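Local coordinates for protein endo-1,4-beta-mannanase (Eisenia fetida, PDB 5Y6T) that probably hydrolyses internal beta-1,4-mannosidic linkages of mannan polysaccharides, as a cold-adapted glycoside hydrolase of family GH5, at residues 38-52 and 90-102. Sequence-based numbering, arbitrary orientation.
Sequences FGNGQYDCCTGNALE and DAQNTMTSDLAQF
Leu99 CD2 sits over one face of the Phe38 ring, 3.7 Å from its centroid and close to the ring normal. The same ring turns its edge to the face of Phe102 in a T-shaped pair, planes at 72° and centroids 5.6 Å apart. Phe102, its CG trans to N at chi1 -177°, extends to Leu51: Phe102 CE1 touches Leu51 CB, while the Leu51 carbonyl and the hydroxyl of Tyr43 lie at the edge of its ring. Ile68 of strand 65-72 packs on both Phe38 and Leu51. The contact joins the first two outer helices of the (beta/alpha)8 barrel of GH5 enzymes, 42-60 and 95-108, which cross at -35° over the segments in contact, with the loops that lead into them. These loops are joined by polar groups, Asp98 of helix 95-108 reaching back to them. Asn40 N gives a nearly straight bond of 2.7 Å to Asp90 OD2, arriving from above the carboxylate plane, while Thr94 N takes the syn lone pair of that oxygen. Asn40 OD1 accepts weak bonds from Ala91 N and Gln92 N. Asp98 OD2 likewise has two donors, Gly39 N at 2.8 Å on the anti lone pair and Thr94 OG1, which in turn accepts from Gly41 N. Tyr43 is clasped between Gly48 CA on one face and Asp98 O on the other, and Tyr43 OH donates to Glu52 OE2 at 2.6 Å. Farther along, Gln101 NE2 bonds Asp44 OD1 at 2.9 Å.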
loop_
_atom_site.group_PDB
_atom_site.type_symbol
_atom_site.label_atom_id
_atom_site.label_comp_id
_atom_site.label_asym_id
_atom_site.label_seq_id
_atom_site.Cartn_x
_atom_site.Cartn_y
_atom_site.Cartn_z
ATOM N N PHE A 38 -16.132 3.016 0.999
ATOM C CA PHE A 38 -16.691 1.717 0.630
ATOM C C PHE A 38 -17.441 1.097 1.789
ATOM O O PHE A 38 -17.010 1.174 2.926
ATOM C CB PHE A 38 -15.539 0.806 0.154
ATOM C CG PHE A 38 -14.750 1.402 -0.981
ATOM C CD1 PHE A 38 -15.137 1.293 -2.285
ATOM C CD2 PHE A 38 -13.550 2.069 -0.718
ATOM C CE1 PHE A 38 -14.415 1.851 -3.312
ATOM C CE2 PHE A 38 -12.799 2.597 -1.735
ATOM C CZ PHE A 38 -13.199 2.509 -3.033
ATOM N N GLY A 39 -18.531 0.406 1.502
ATOM C CA GLY A 39 -19.296 -0.163 2.585
ATOM C C GLY A 39 -20.415 0.798 3.053
ATOM O O GLY A 39 -20.401 2.024 2.772
ATOM N N ASN A 40 -21.383 0.206 3.723
ATOM C CA ASN A 40 -22.533 0.951 4.331
ATOM C C ASN A 40 -23.250 1.848 3.328
ATOM O O ASN A 40 -23.764 2.910 3.679
ATOM C CB ASN A 40 -22.097 1.646 5.599
ATOM C CG ASN A 40 -21.665 0.651 6.669
ATOM O OD1 ASN A 40 -22.245 -0.444 6.776
ATOM N ND2 ASN A 40 -20.692 1.035 7.493
ATOM N N GLY A 41 -23.308 1.367 2.085
ATOM C CA GLY A 41 -24.004 2.067 0.964
ATOM C C GLY A 41 -23.442 3.436 0.583
ATOM O O GLY A 41 -24.085 4.199 -0.169
ATOM N N GLN A 42 -22.182 3.721 0.973
ATOM C CA GLN A 42 -21.580 5.000 0.766
ATOM C C GLN A 42 -21.197 5.240 -0.674
ATOM O O GLN A 42 -21.218 6.346 -1.147
ATOM C CB GLN A 42 -20.384 5.198 1.720
ATOM C CG GLN A 42 -20.834 5.287 3.150
ATOM C CD GLN A 42 -21.945 6.319 3.378
ATOM O OE1 GLN A 42 -21.709 7.516 3.224
ATOM N NE2 GLN A 42 -23.132 5.843 3.723
ATOM N N TYR A 43 -20.808 4.191 -1.371
ATOM C CA TYR A 43 -20.315 4.364 -2.702
ATOM C C TYR A 43 -21.480 4.812 -3.592
ATOM O O TYR A 43 -21.345 5.774 -4.352
ATOM C CB TYR A 43 -19.689 3.026 -3.190
ATOM C CG TYR A 43 -18.940 3.126 -4.487
ATOM C CD1 TYR A 43 -17.581 3.410 -4.508
ATOM C CD2 TYR A 43 -19.561 2.892 -5.706
ATOM C CE1 TYR A 43 -16.900 3.477 -5.711
ATOM C CE2 TYR A 43 -18.886 3.007 -6.895
ATOM C CZ TYR A 43 -17.522 3.246 -6.881
ATOM O OH TYR A 43 -16.815 3.365 -8.086
ATOM N N ASP A 44 -22.618 4.103 -3.512
ATOM C CA ASP A 44 -23.762 4.517 -4.334
ATOM C C ASP A 44 -24.363 5.847 -3.892
ATOM O O ASP A 44 -24.760 6.612 -4.763
ATOM C CB ASP A 44 -24.881 3.503 -4.305
ATOM C CG ASP A 44 -24.571 2.283 -5.061
ATOM O OD1 ASP A 44 -23.752 2.310 -6.009
ATOM O OD2 ASP A 44 -25.121 1.267 -4.642
ATOM N N CYS A 45 -24.456 6.116 -2.576
ATOM C CA CYS A 45 -25.091 7.406 -2.142
ATOM C C CYS A 45 -24.189 8.641 -2.345
ATOM O O CYS A 45 -24.650 9.718 -2.740
ATOM C CB CYS A 45 -25.533 7.381 -0.658
ATOM S SG CYS A 45 -24.266 7.514 0.649
ATOM N N CYS A 46 -22.883 8.471 -2.140
ATOM C CA CYS A 46 -22.063 9.592 -1.699
ATOM C C CYS A 46 -20.683 9.690 -2.322
ATOM O O CYS A 46 -20.288 10.752 -2.783
ATOM C CB CYS A 46 -21.933 9.525 -0.164
ATOM S SG CYS A 46 -23.573 9.470 0.597
ATOM N N THR A 47 -19.970 8.565 -2.438
ATOM C CA THR A 47 -18.582 8.637 -2.880
ATOM C C THR A 47 -18.225 8.161 -4.288
ATOM O O THR A 47 -17.159 8.533 -4.832
ATOM C CB THR A 47 -17.677 7.881 -1.909
ATOM O OG1 THR A 47 -18.049 6.491 -1.978
ATOM C CG2 THR A 47 -17.812 8.436 -0.490
ATOM N N GLY A 48 -19.097 7.340 -4.873
ATOM C CA GLY A 48 -18.724 6.632 -6.115
ATOM C C GLY A 48 -18.418 7.547 -7.297
ATOM O O GLY A 48 -17.448 7.376 -7.994
ATOM N N ASN A 49 -19.206 8.590 -7.504
ATOM C CA ASN A 49 -18.891 9.468 -8.603
ATOM C C ASN A 49 -17.535 10.226 -8.472
ATOM O O ASN A 49 -16.750 10.328 -9.451
ATOM C CB ASN A 49 -20.044 10.491 -8.824
ATOM C CG ASN A 49 -21.297 9.858 -9.399
ATOM O OD1 ASN A 49 -21.264 8.918 -10.231
ATOM N ND2 ASN A 49 -22.425 10.371 -8.963
ATOM N N ALA A 50 -17.236 10.714 -7.280
ATOM C CA ALA A 50 -15.962 11.343 -7.019
ATOM C C ALA A 50 -14.817 10.335 -7.232
ATOM O O ALA A 50 -13.869 10.668 -7.859
ATOM C CB ALA A 50 -15.919 11.947 -5.617
ATOM N N LEU A 51 -14.984 9.114 -6.773
ATOM C CA LEU A 51 -13.942 8.071 -6.831
ATOM C C LEU A 51 -13.693 7.670 -8.281
ATOM O O LEU A 51 -12.551 7.552 -8.727
ATOM C CB LEU A 51 -14.277 6.892 -5.956
ATOM C CG LEU A 51 -14.192 7.160 -4.416
ATOM C CD1 LEU A 51 -14.851 6.098 -3.557
ATOM C CD2 LEU A 51 -12.785 7.380 -3.936
ATOM N N GLU A 52 -14.756 7.515 -9.047
ATOM C CA GLU A 52 -14.609 7.163 -10.456
ATOM C C GLU A 52 -13.987 8.283 -11.276
ATOM O O GLU A 52 -13.247 7.998 -12.185
ATOM C CB GLU A 52 -15.960 6.708 -11.030
ATOM C CG GLU A 52 -16.465 5.452 -10.326
ATOM C CD GLU A 52 -17.881 4.963 -10.735
ATOM O OE1 GLU A 52 -18.484 5.537 -11.663
ATOM O OE2 GLU A 52 -18.354 3.957 -10.150
ATOM N N ASP A 90 -18.940 -4.788 6.338
ATOM C CA ASP A 90 -19.682 -3.579 6.669
ATOM C C ASP A 90 -21.099 -3.968 7.024
ATOM O O ASP A 90 -21.517 -5.080 6.684
ATOM C CB ASP A 90 -19.682 -2.553 5.551
ATOM C CG ASP A 90 -20.362 -3.064 4.296
ATOM O OD1 ASP A 90 -19.784 -3.984 3.665
ATOM O OD2 ASP A 90 -21.500 -2.529 3.910
ATOM N N ALA A 91 -21.811 -3.075 7.717
ATOM C CA ALA A 91 -23.197 -3.391 8.170
ATOM C C ALA A 91 -24.159 -3.748 7.075
ATOM O O ALA A 91 -25.066 -4.517 7.319
ATOM C CB ALA A 91 -23.817 -2.264 9.020
ATOM N N GLN A 92 -24.012 -3.171 5.877
ATOM C CA GLN A 92 -24.947 -3.363 4.822
ATOM C C GLN A 92 -24.463 -4.356 3.765
ATOM O O GLN A 92 -25.120 -4.534 2.732
ATOM C CB GLN A 92 -25.280 -2.015 4.175
ATOM C CG GLN A 92 -26.045 -1.097 5.093
ATOM C CD GLN A 92 -26.139 0.328 4.609
ATOM O OE1 GLN A 92 -26.138 1.243 5.410
ATOM N NE2 GLN A 92 -26.341 0.512 3.323
ATOM N N ASN A 93 -23.288 -4.941 4.001
ATOM C CA ASN A 93 -22.614 -5.838 3.070
ATOM C C ASN A 93 -22.547 -5.208 1.658
ATOM O O ASN A 93 -22.682 -5.904 0.628
ATOM C CB ASN A 93 -23.277 -7.219 3.065
ATOM C CG ASN A 93 -22.467 -8.262 2.310
ATOM O OD1 ASN A 93 -21.217 -8.249 2.349
ATOM N ND2 ASN A 93 -23.163 -9.119 1.543
ATOM N N THR A 94 -22.225 -3.913 1.595
ATOM C CA THR A 94 -21.951 -3.319 0.254
ATOM C C THR A 94 -20.478 -3.204 -0.173
ATOM O O THR A 94 -20.199 -2.925 -1.343
ATOM C CB THR A 94 -22.598 -1.962 0.045
ATOM O OG1 THR A 94 -21.897 -0.923 0.713
ATOM C CG2 THR A 94 -24.115 -2.029 0.467
ATOM N N MET A 95 -19.569 -3.416 0.749
ATOM C CA MET A 95 -18.173 -3.154 0.437
ATOM C C MET A 95 -17.723 -3.865 -0.814
ATOM O O MET A 95 -17.052 -3.317 -1.661
ATOM C CB MET A 95 -17.266 -3.472 1.614
ATOM C CG MET A 95 -15.815 -3.065 1.333
ATOM S SD MET A 95 -14.775 -3.344 2.730
ATOM C CE MET A 95 -15.363 -1.975 3.783
ATOM N N THR A 96 -17.959 -5.162 -0.877
ATOM C CA THR A 96 -17.496 -5.904 -2.047
ATOM C C THR A 96 -18.041 -5.409 -3.372
ATOM O O THR A 96 -17.276 -5.203 -4.312
ATOM C CB THR A 96 -17.789 -7.421 -1.863
ATOM O OG1 THR A 96 -17.223 -7.867 -0.636
ATOM C CG2 THR A 96 -17.226 -8.184 -2.968
ATOM N N SER A 97 -19.356 -5.189 -3.437
ATOM C CA SER A 97 -19.966 -4.644 -4.619
ATOM C C SER A 97 -19.494 -3.226 -4.914
ATOM O O SER A 97 -19.363 -2.829 -6.071
ATOM C CB SER A 97 -21.530 -4.759 -4.566
ATOM O OG SER A 97 -22.107 -4.162 -3.464
ATOM N N ASP A 98 -19.241 -2.436 -3.870
ATOM C CA ASP A 98 -18.750 -1.085 -4.055
ATOM C C ASP A 98 -17.370 -1.134 -4.720
ATOM O O ASP A 98 -17.111 -0.461 -5.691
ATOM C CB ASP A 98 -18.649 -0.310 -2.741
ATOM C CG ASP A 98 -19.998 -0.069 -2.058
ATOM O OD1 ASP A 98 -21.010 -0.160 -2.773
ATOM O OD2 ASP A 98 -20.017 0.236 -0.821
ATOM N N LEU A 99 -16.458 -1.929 -4.142
ATOM C CA LEU A 99 -15.147 -2.073 -4.747
ATOM C C LEU A 99 -15.206 -2.662 -6.180
ATOM O O LEU A 99 -14.392 -2.323 -7.030
ATOM C CB LEU A 99 -14.262 -2.960 -3.887
ATOM C CG LEU A 99 -13.733 -2.324 -2.636
ATOM C CD1 LEU A 99 -13.296 -3.364 -1.629
ATOM C CD2 LEU A 99 -12.594 -1.354 -2.975
ATOM N N ALA A 100 -16.127 -3.608 -6.385
ATOM C CA ALA A 100 -16.401 -4.180 -7.700
ATOM C C ALA A 100 -16.686 -3.101 -8.713
ATOM O O ALA A 100 -16.141 -3.155 -9.772
ATOM C CB ALA A 100 -17.487 -5.312 -7.676
ATOM N N GLN A 101 -17.593 -2.191 -8.395
ATOM C CA GLN A 101 -17.970 -1.086 -9.290
ATOM C C GLN A 101 -16.714 -0.246 -9.602
ATOM O O GLN A 101 -16.416 0.079 -10.761
ATOM C CB GLN A 101 -18.999 -0.200 -8.631
ATOM C CG GLN A 101 -20.425 -0.731 -8.508
ATOM C CD GLN A 101 -21.374 0.372 -8.051
ATOM O OE1 GLN A 101 -21.535 1.389 -8.737
ATOM N NE2 GLN A 101 -21.855 0.259 -6.804
ATOM N N PHE A 102 -15.942 0.018 -8.556
ATOM C CA PHE A 102 -14.732 0.870 -8.684
ATOM C C PHE A 102 -13.711 0.177 -9.619
ATOM O O PHE A 102 -13.213 0.762 -10.571
ATOM C CB PHE A 102 -14.154 1.102 -7.295
ATOM C CG PHE A 102 -12.958 2.018 -7.273
ATOM C CD1 PHE A 102 -13.131 3.382 -7.460
ATOM C CD2 PHE A 102 -11.726 1.539 -6.910
ATOM C CE1 PHE A 102 -12.073 4.249 -7.402
ATOM C CE2 PHE A 102 -10.655 2.397 -6.812
ATOM C CZ PHE A 102 -10.818 3.766 -7.028
HETATM O O HOH W 1 -19.615 -1.346 9.119
HETATM O O HOH W 2 -22.916 1.687 -1.987
HETATM O O HOH W 3 -20.403 2.426 -10.854
#